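Local coordinates for protein fructokinase (Xylella fastidiosa Temecula1, PDB 3LJS) that probably phosphorylates fructose with ATP as a sugar kinase of the PfkB family, at residues B[42-47]-B[314-319]; B[117-122]-B[149-154]; B[186-191]-B[217-222]. All blocks are in the same frame, centred on the assembly; numbering follows the deposited sequence.

Contact 1. Residues B[42-47]-B[314-319]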
loop_
_atom_site.group_PDB
_atom_site.type_symbol
_atom_site.label_atom_id
_atom_site.label_comp_id
_atom_site.label_asym_id
_atom_site.label_seq_id
_atom_site.Cartn_x
_atom_site.Cartn_y
_atom_site.Cartn_z
ATOM N N VAL B 42 -19.133 -7.046 -8.963
ATOM C CA VAL B 42 -20.495 -7.186 -9.464
ATOM C C VAL B 42 -20.568 -6.692 -10.903
ATOM O O VAL B 42 -21.182 -7.332 -11.756
ATOM C CB VAL B 42 -21.494 -6.400 -8.588
ATOM C CG1 VAL B 42 -22.885 -6.445 -9.213
ATOM C CG2 VAL B 42 -21.535 -7.005 -7.176
ATOM N N ALA B 43 -19.916 -5.566 -11.174
ATOM C CA ALA B 43 -19.911 -4.984 -12.509
ATOM C C ALA B 43 -19.316 -5.933 -13.546
ATOM O O ALA B 43 -19.881 -6.117 -14.633
ATOM C CB ALA B 43 -19.133 -3.661 -12.502
ATOM N N VAL B 44 -18.180 -6.537 -13.212
ATOM C CA VAL B 44 -17.526 -7.448 -14.139
ATOM C C VAL B 44 -18.356 -8.704 -14.364
ATOM O O VAL B 44 -18.384 -9.251 -15.469
ATOM C CB VAL B 44 -16.115 -7.836 -13.645
ATOM C CG1 VAL B 44 -15.500 -8.863 -14.580
ATOM C CG2 VAL B 44 -15.231 -6.594 -13.590
ATOM N N ALA B 45 -19.037 -9.166 -13.320
ATOM C CA ALA B 45 -19.870 -10.357 -13.456
ATOM C C ALA B 45 -21.025 -10.063 -14.413
ATOM O O ALA B 45 -21.378 -10.899 -15.242
ATOM C CB ALA B 45 -20.413 -10.783 -12.091
ATOM N N VAL B 46 -21.613 -8.876 -14.289
ATOM C CA VAL B 46 -22.725 -8.479 -15.152
ATOM C C VAL B 46 -22.259 -8.344 -16.605
ATOM O O VAL B 46 -22.941 -8.792 -17.524
ATOM C CB VAL B 46 -23.342 -7.122 -14.703
ATOM C CG1 VAL B 46 -24.396 -6.657 -15.716
ATOM C CG2 VAL B 46 -23.977 -7.262 -13.327
ATOM N N ALA B 47 -21.096 -7.731 -16.804
ATOM C CA ALA B 47 -20.558 -7.531 -18.148
ATOM C C ALA B 47 -20.240 -8.857 -18.839
ATOM O O ALA B 47 -20.427 -9.002 -20.043
ATOM C CB ALA B 47 -19.308 -6.670 -18.082
ATOM N N THR B 314 -11.118 -14.613 -10.250
ATOM C CA THR B 314 -10.175 -14.778 -11.343
ATOM C C THR B 314 -10.904 -15.089 -12.647
ATOM O O THR B 314 -10.311 -15.031 -13.722
ATOM C CB THR B 314 -9.156 -15.906 -11.043
ATOM O OG1 THR B 314 -9.848 -17.134 -10.791
ATOM C CG2 THR B 314 -8.314 -15.548 -9.825
ATOM N N ALA B 315 -12.194 -15.408 -12.551
ATOM C CA ALA B 315 -12.991 -15.717 -13.735
ATOM C C ALA B 315 -14.497 -15.670 -13.477
ATOM O O ALA B 315 -14.990 -16.226 -12.494
ATOM C CB ALA B 315 -12.607 -17.095 -14.278
HETATM N N MSE B 316 -15.218 -14.996 -14.369
HETATM C CA MSE B 316 -16.671 -14.888 -14.278
HETATM C C MSE B 316 -17.232 -15.708 -15.437
HETATM O O MSE B 316 -16.631 -15.771 -16.509
HETATM C CB MSE B 316 -17.110 -13.425 -14.397
HETATM C CG MSE B 316 -16.555 -12.532 -13.295
HETATM SE SE MSE B 316 -17.153 -13.094 -11.540
HETATM C CE MSE B 316 -16.902 -11.410 -10.591
ATOM N N PRO B 317 -18.392 -16.347 -15.239
ATOM C CA PRO B 317 -18.977 -17.158 -16.310
ATOM C C PRO B 317 -19.799 -16.374 -17.335
ATOM O O PRO B 317 -20.367 -15.325 -17.025
ATOM C CB PRO B 317 -19.833 -18.149 -15.539
ATOM C CG PRO B 317 -20.397 -17.271 -14.444
ATOM C CD PRO B 317 -19.169 -16.480 -13.992
HETATM N N MSE B 318 -19.847 -16.893 -18.558
HETATM C CA MSE B 318 -20.628 -16.279 -19.619
HETATM C C MSE B 318 -22.048 -16.835 -19.518
HETATM O O MSE B 318 -22.281 -17.847 -18.852
HETATM C CB MSE B 318 -20.039 -16.616 -20.990
HETATM C CG MSE B 318 -18.631 -16.094 -21.211
HETATM SE SE MSE B 318 -17.994 -16.528 -22.998
HETATM C CE MSE B 318 -17.724 -18.427 -22.746
ATOM N N LEU B 319 -22.993 -16.175 -20.177
ATOM C CA LEU B 319 -24.385 -16.609 -20.129
ATOM C C LEU B 319 -24.553 -18.076 -20.533
ATOM O O LEU B 319 -25.219 -18.847 -19.842
ATOM C CB LEU B 319 -25.248 -15.716 -21.024
ATOM C CG LEU B 319 -26.735 -16.074 -21.089
ATOM C CD1 LEU B 319 -27.334 -16.046 -19.687
ATOM C CD2 LEU B 319 -27.458 -15.092 -22.000
HETATM O O HOH W 1 -20.694 -13.552 -14.841
#
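Met-316, modelled as selenomethionine, lays its side chain across a flank of helix 38-49, where it meets Ala-45 and Val-44. The backbones come close, 5.6 Å between the CA atoms of Ala-45 and Met-316, and one folded side chain fills the gap. Met-316 CB already points at the helix, and chi1 sets CG beside the backbone N; a bend at chi2 (-61°) then swings the selenium end along the helix and over the small methyl of Ala-45. There CE lies 3.9 Å and SE 4.0 Å from Ala-45 CB. Nearer the root of the side chain, Met-316 CG rests 4.0 Å from Val-44 CG1, the valine branch that is anti to its backbone N, and the two side chains cross at about a right angle. The example illustrates how one bent, unbranched side chain can cover both an alanine and a valine on a helix.

Next to this apolar patch the junction turns polar. A bound water gives one hydrogen to Ala-45 O and the other to Pro-317 O, each at 2.8 Å, so both of its protons are spent in tying helix to loop. Met-316 O takes a further hydrogen bond from Arg-48 NE of the same helix, three residues beyond Ala-45.

The loop emerges from a classic beta bulge, in which Thr-314 and Ala-315 both face Val-307, and runs to Met-318, the N-cap of helix 319-328, whose N is hydrogen-bonded to Glu-321 OE1. Helix 38-49 turns Val-42, Ala-43 and Val-46 toward strands 6-10 and 53-60 of the central sheet, while Pro-317 packs on helix 289-305 and Leu-319 reaches both that helix and helix 262-275.

Contact 2. Residues B[117-122]-B[149-154]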
loop_
_atom_site.group_PDB
_atom_site.type_symbol
_atom_site.label_atom_id
_atom_site.label_comp_id
_atom_site.label_asym_id
_atom_site.label_seq_id
_atom_site.Cartn_x
_atom_site.Cartn_y
_atom_site.Cartn_z
ATOM N N PHE B 117 -14.568 10.241 -3.949
ATOM C CA PHE B 117 -15.644 10.497 -4.901
ATOM C C PHE B 117 -16.649 11.401 -4.179
ATOM O O PHE B 117 -17.002 11.145 -3.032
ATOM C CB PHE B 117 -16.328 9.182 -5.296
ATOM C CG PHE B 117 -17.287 9.315 -6.449
ATOM C CD1 PHE B 117 -16.916 8.909 -7.730
ATOM C CD2 PHE B 117 -18.564 9.841 -6.258
ATOM C CE1 PHE B 117 -17.805 9.020 -8.806
ATOM C CE2 PHE B 117 -19.460 9.959 -7.326
ATOM C CZ PHE B 117 -19.078 9.546 -8.602
ATOM N N ARG B 118 -17.096 12.462 -4.839
ATOM C CA ARG B 118 -18.062 13.372 -4.227
ATOM C C ARG B 118 -19.292 13.497 -5.116
ATOM O O ARG B 118 -19.248 13.141 -6.294
ATOM C CB ARG B 118 -17.424 14.751 -3.981
ATOM C CG ARG B 118 -16.353 14.743 -2.876
ATOM C CD ARG B 118 -16.944 14.345 -1.517
ATOM N NE ARG B 118 -15.922 14.189 -0.479
ATOM C CZ ARG B 118 -15.375 13.031 -0.114
ATOM N NH1 ARG B 118 -15.746 11.887 -0.689
ATOM N NH2 ARG B 118 -14.432 13.017 0.822
ATOM N N VAL B 119 -20.386 13.998 -4.552
ATOM C CA VAL B 119 -21.633 14.126 -5.301
ATOM C C VAL B 119 -21.465 14.820 -6.647
ATOM O O VAL B 119 -22.138 14.470 -7.617
ATOM C CB VAL B 119 -22.707 14.857 -4.465
ATOM C CG1 VAL B 119 -23.957 15.082 -5.303
ATOM C CG2 VAL B 119 -23.052 14.018 -3.238
ATOM N N GLU B 120 -20.559 15.792 -6.708
ATOM C CA GLU B 120 -20.296 16.528 -7.943
ATOM C C GLU B 120 -19.761 15.618 -9.053
ATOM O O GLU B 120 -19.801 15.978 -10.231
ATOM C CB GLU B 120 -19.276 17.638 -7.675
ATOM C CG GLU B 120 -17.885 17.103 -7.357
ATOM C CD GLU B 120 -16.997 18.118 -6.663
ATOM O OE1 GLU B 120 -17.357 18.560 -5.552
ATOM O OE2 GLU B 120 -15.936 18.466 -7.224
ATOM N N HIS B 121 -19.257 14.441 -8.683
ATOM C CA HIS B 121 -18.701 13.516 -9.673
ATOM C C HIS B 121 -19.740 12.650 -10.378
ATOM O O HIS B 121 -19.430 11.991 -11.373
ATOM C CB HIS B 121 -17.631 12.621 -9.030
ATOM C CG HIS B 121 -16.455 13.379 -8.495
ATOM N ND1 HIS B 121 -15.664 14.186 -9.287
ATOM C CD2 HIS B 121 -15.957 13.483 -7.240
ATOM C CE1 HIS B 121 -14.735 14.759 -8.541
ATOM N NE2 HIS B 121 -14.892 14.350 -7.295
ATOM N N PHE B 122 -20.969 12.642 -9.867
ATOM C CA PHE B 122 -22.039 11.867 -10.497
ATOM C C PHE B 122 -22.411 12.547 -11.807
ATOM O O PHE B 122 -22.283 13.764 -11.934
ATOM C CB PHE B 122 -23.287 11.815 -9.611
ATOM C CG PHE B 122 -23.209 10.812 -8.500
ATOM C CD1 PHE B 122 -22.896 9.486 -8.765
ATOM C CD2 PHE B 122 -23.499 11.186 -7.194
ATOM C CE1 PHE B 122 -22.877 8.542 -7.745
ATOM C CE2 PHE B 122 -23.485 10.250 -6.167
ATOM C CZ PHE B 122 -23.172 8.925 -6.447
ATOM N N THR B 149 -22.828 8.088 -0.967
ATOM C CA THR B 149 -23.513 6.839 -1.280
ATOM C C THR B 149 -25.027 7.006 -1.066
ATOM O O THR B 149 -25.827 6.591 -1.907
ATOM C CB THR B 149 -22.982 5.659 -0.409
ATOM O OG1 THR B 149 -21.558 5.551 -0.557
ATOM C CG2 THR B 149 -23.612 4.333 -0.846
ATOM N N PHE B 150 -25.423 7.630 0.040
ATOM C CA PHE B 150 -26.845 7.823 0.306
ATOM C C PHE B 150 -27.479 8.686 -0.783
ATOM O O PHE B 150 -28.569 8.379 -1.263
ATOM C CB PHE B 150 -27.068 8.475 1.676
ATOM C CG PHE B 150 -26.495 7.693 2.831
ATOM C CD1 PHE B 150 -26.588 6.304 2.872
ATOM C CD2 PHE B 150 -25.899 8.355 3.903
ATOM C CE1 PHE B 150 -26.097 5.580 3.965
ATOM C CE2 PHE B 150 -25.405 7.642 5.004
ATOM C CZ PHE B 150 -25.504 6.254 5.034
ATOM N N GLU B 151 -26.789 9.755 -1.178
ATOM C CA GLU B 151 -27.292 10.653 -2.212
ATOM C C GLU B 151 -27.444 9.903 -3.530
ATOM O O GLU B 151 -28.399 10.126 -4.276
ATOM C CB GLU B 151 -26.347 11.849 -2.387
ATOM C CG GLU B 151 -26.800 12.894 -3.405
ATOM C CD GLU B 151 -28.203 13.453 -3.135
ATOM O OE1 GLU B 151 -28.652 13.449 -1.969
ATOM O OE2 GLU B 151 -28.854 13.915 -4.100
ATOM N N GLY B 152 -26.494 9.018 -3.816
ATOM C CA GLY B 152 -26.580 8.234 -5.032
ATOM C C GLY B 152 -27.808 7.334 -4.994
ATOM O O GLY B 152 -28.511 7.181 -5.997
HETATM N N MSE B 153 -28.070 6.733 -3.836
HETATM C CA MSE B 153 -29.226 5.858 -3.688
HETATM C C MSE B 153 -30.525 6.653 -3.817
HETATM O O MSE B 153 -31.489 6.176 -4.419
HETATM C CB MSE B 153 -29.189 5.143 -2.335
HETATM C CG MSE B 153 -28.006 4.199 -2.148
HETATM SE SE MSE B 153 -27.923 3.460 -0.340
HETATM C CE MSE B 153 -28.816 1.775 -0.636
ATOM N N ARG B 154 -30.555 7.863 -3.257
ATOM C CA ARG B 154 -31.751 8.699 -3.337
ATOM C C ARG B 154 -31.974 9.200 -4.762
ATOM O O ARG B 154 -33.110 9.288 -5.239
ATOM C CB ARG B 154 -31.647 9.895 -2.377
ATOM C CG ARG B 154 -31.742 9.516 -0.899
ATOM C CD ARG B 154 -31.734 10.749 0.012
ATOM N NE ARG B 154 -30.497 11.516 -0.103
ATOM C CZ ARG B 154 -29.599 11.645 0.870
ATOM N NH1 ARG B 154 -29.799 11.058 2.045
ATOM N NH2 ARG B 154 -28.497 12.359 0.666
#
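Val-119 and Glu-151 bring their CA atoms to 7.3 Å where the 3-10 turn 119-121 lies beside helix 143-158. That helix is the crossover of a beta-alpha-beta unit joining parallel strands 130-136 and 162-166 in the central sheet of the ribokinase-like fold. Val-119 presents its CG2 methyl to the aliphatic stem of Glu-151, 3.9 Å from CG and slightly farther from CB, the two side chains crossing roughly at right angles. Beside them Phe-122 pushes its far end against a place on the helix without a side chain: CZ is 3.8 Å from Gly-152 CA, which meets the ring obliquely. Phe-117 CE2 sits over the centre of one face of that ring, and Phe-127 meets it edge-to-face, so aromatic neighbours help to fix its orientation. Only the stem of Glu-151 serves the contact. Its CG is anti to the backbone N, and a bend at chi2 (55°) sends the carboxylate off to charged partners on its own helix. Arg-154 grips OE1 side-on, NH2 at 2.9 Å on the anti lone pair and NE at 3.3 Å from above the carboxylate plane, while OE2 pairs with Arg-155 NH2.

Contact 3. Residues B[186-191]-B[217-222]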
loop_
_atom_site.group_PDB
_atom_site.type_symbol
_atom_site.label_atom_id
_atom_site.label_comp_id
_atom_site.label_asym_id
_atom_site.label_seq_id
_atom_site.Cartn_x
_atom_site.Cartn_y
_atom_site.Cartn_z
ATOM N N LYS B 186 -29.281 3.290 7.777
ATOM C CA LYS B 186 -29.730 4.307 6.838
ATOM C C LYS B 186 -29.660 3.774 5.410
ATOM O O LYS B 186 -30.586 3.966 4.617
ATOM C CB LYS B 186 -28.886 5.576 6.952
ATOM C CG LYS B 186 -29.352 6.671 6.010
ATOM C CD LYS B 186 -28.808 8.029 6.405
ATOM C CE LYS B 186 -29.378 9.127 5.514
ATOM N NZ LYS B 186 -28.917 10.478 5.947
ATOM N N GLY B 187 -28.558 3.109 5.082
ATOM C CA GLY B 187 -28.420 2.552 3.750
ATOM C C GLY B 187 -29.524 1.538 3.511
ATOM O O GLY B 187 -30.153 1.515 2.446
ATOM N N LEU B 188 -29.768 0.707 4.520
ATOM C CA LEU B 188 -30.799 -0.322 4.451
ATOM C C LEU B 188 -32.196 0.247 4.229
ATOM O O LEU B 188 -33.022 -0.373 3.558
ATOM C CB LEU B 188 -30.787 -1.161 5.734
ATOM C CG LEU B 188 -29.593 -2.111 5.873
ATOM C CD1 LEU B 188 -29.508 -2.655 7.302
ATOM C CD2 LEU B 188 -29.750 -3.249 4.869
ATOM N N SER B 189 -32.464 1.422 4.790
ATOM C CA SER B 189 -33.778 2.042 4.640
ATOM C C SER B 189 -33.985 2.642 3.250
ATOM O O SER B 189 -35.113 2.920 2.853
ATOM C CB SER B 189 -33.967 3.149 5.681
ATOM O OG SER B 189 -33.148 4.265 5.370
ATOM N N LEU B 190 -32.896 2.836 2.516
ATOM C CA LEU B 190 -32.969 3.434 1.185
ATOM C C LEU B 190 -32.943 2.439 0.030
ATOM O O LEU B 190 -33.049 2.833 -1.132
ATOM C CB LEU B 190 -31.812 4.420 1.002
ATOM C CG LEU B 190 -31.820 5.666 1.889
ATOM C CD1 LEU B 190 -30.488 6.401 1.753
ATOM C CD2 LEU B 190 -32.990 6.572 1.490
ATOM N N ALA B 191 -32.818 1.156 0.345
ATOM C CA ALA B 191 -32.732 0.136 -0.695
ATOM C C ALA B 191 -34.005 -0.661 -0.948
ATOM O O ALA B 191 -34.754 -0.956 -0.028
ATOM C CB ALA B 191 -31.580 -0.825 -0.373
ATOM N N GLN B 217 -38.587 -6.844 10.069
ATOM C CA GLN B 217 -39.714 -5.922 10.188
ATOM C C GLN B 217 -39.231 -4.485 10.046
ATOM O O GLN B 217 -39.920 -3.641 9.477
ATOM C CB GLN B 217 -40.424 -6.107 11.531
ATOM C CG GLN B 217 -41.156 -7.428 11.654
ATOM C CD GLN B 217 -42.064 -7.692 10.467
ATOM O OE1 GLN B 217 -42.873 -6.842 10.087
ATOM N NE2 GLN B 217 -41.938 -8.874 9.874
ATOM N N GLN B 218 -38.036 -4.208 10.555
ATOM C CA GLN B 218 -37.461 -2.868 10.464
ATOM C C GLN B 218 -37.206 -2.511 8.996
ATOM O O GLN B 218 -37.441 -1.380 8.565
ATOM C CB GLN B 218 -36.142 -2.809 11.241
ATOM C CG GLN B 218 -35.553 -1.415 11.351
ATOM C CD GLN B 218 -36.335 -0.540 12.307
ATOM O OE1 GLN B 218 -36.335 -0.773 13.520
ATOM N NE2 GLN B 218 -37.016 0.466 11.767
ATOM N N LEU B 219 -36.718 -3.484 8.230
ATOM C CA LEU B 219 -36.445 -3.261 6.814
ATOM C C LEU B 219 -37.719 -2.891 6.060
ATOM O O LEU B 219 -37.702 -2.016 5.194
ATOM C CB LEU B 219 -35.829 -4.514 6.185
ATOM C CG LEU B 219 -34.449 -4.919 6.704
ATOM C CD1 LEU B 219 -33.949 -6.136 5.935
ATOM C CD2 LEU B 219 -33.484 -3.758 6.534
ATOM N N TRP B 220 -38.821 -3.556 6.397
ATOM C CA TRP B 220 -40.100 -3.296 5.742
ATOM C C TRP B 220 -40.618 -1.883 6.033
ATOM O O TRP B 220 -41.531 -1.401 5.358
ATOM C CB TRP B 220 -41.137 -4.330 6.188
ATOM C CG TRP B 220 -40.818 -5.771 5.841
ATOM C CD1 TRP B 220 -41.328 -6.879 6.453
ATOM C CD2 TRP B 220 -39.974 -6.256 4.779
ATOM N NE1 TRP B 220 -40.860 -8.019 5.846
ATOM C CE2 TRP B 220 -40.027 -7.669 4.817
ATOM C CE3 TRP B 220 -39.181 -5.638 3.802
ATOM C CZ2 TRP B 220 -39.319 -8.476 3.913
ATOM C CZ3 TRP B 220 -38.473 -6.444 2.901
ATOM C CH2 TRP B 220 -38.550 -7.846 2.967
ATOM N N GLN B 221 -40.033 -1.223 7.035
ATOM C CA GLN B 221 -40.429 0.142 7.391
ATOM C C GLN B 221 -39.858 1.123 6.374
ATOM O O GLN B 221 -40.311 2.265 6.277
ATOM C CB GLN B 221 -39.912 0.515 8.784
ATOM C CG GLN B 221 -40.469 -0.339 9.903
ATOM C CD GLN B 221 -41.983 -0.284 9.962
ATOM O OE1 GLN B 221 -42.570 0.767 10.229
ATOM N NE2 GLN B 221 -42.624 -1.416 9.703
ATOM N N GLY B 222 -38.853 0.675 5.628
ATOM C CA GLY B 222 -38.240 1.526 4.626
ATOM C C GLY B 222 -38.686 1.197 3.211
ATOM O O GLY B 222 -39.862 0.912 2.968
HETATM O O HOH W 2 -35.783 -0.512 3.730
#
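Leu-188 and Leu-219 bring helix 181-189 against helix 212-220. Both leucines adopt the same conformation, CG anti to the carbonyl carbon and chi2 extended (167° in Leu-188, -177° in Leu-219), yet their roles differ. Leu-219 reaches across with a single methyl, CD2, whereas Leu-188 receives it on the face formed by CB, CD1 and CD2: CD2 of Leu-219 lies 3.8 Å from Leu-188 CB and 4.1 Å from its CD2, with CD1 almost as near. Phe-165 adjoins Leu-188, and Trp-185 touches Leu-219.

Farther along, backbone replaces side chain. Ser-189 O lies 3.9 Å from Gly-222 CA, and the absence of a side chain there lets the CA atoms of Ser-189 and Gly-222 close to 4.5 Å. Ser-189 keeps its own hydroxyl out of this approach: chi1 of 71° folds OG back over the preceding turn, where it donates to Lys-186 O at 2.7 Å, tilted 24° from the carbonyl plane.

A water joins the two backbones, donating to Leu-188 O and Leu-219 O, both at 2.8 Å. By supplying a hydrogen to each carbonyl it would probably ease any repulsion between the two oxygens. The leucine pair is thus the apolar part of the contact, while water and backbone carry the polar part.

Contact 1 closes a long loop of chain within which contacts 2 and 3 follow one another. Contacts 2 and 3, their centres 19 Å apart, are physically continuous: Phe-150 CE2 touches Lys-186 CD at 3.7 Å, and Met-153 CE packs on Ala-191 CB at 3.8 Å, so helices 143-158 and 181-189 pack against each other. Contact 1 lies on the opposite side of the chain's centre from contact 3, about 29 Å between centres. Each of these two lies within about 10 Å of one ATP-binding residue, though no ATP is bound to this chain: the side chain of Met-316 is about 9 Å from Gly-261, and that of Leu-188 about 8 Å from that of Lys-195. Contact 2 is remote from the ATP-binding residues.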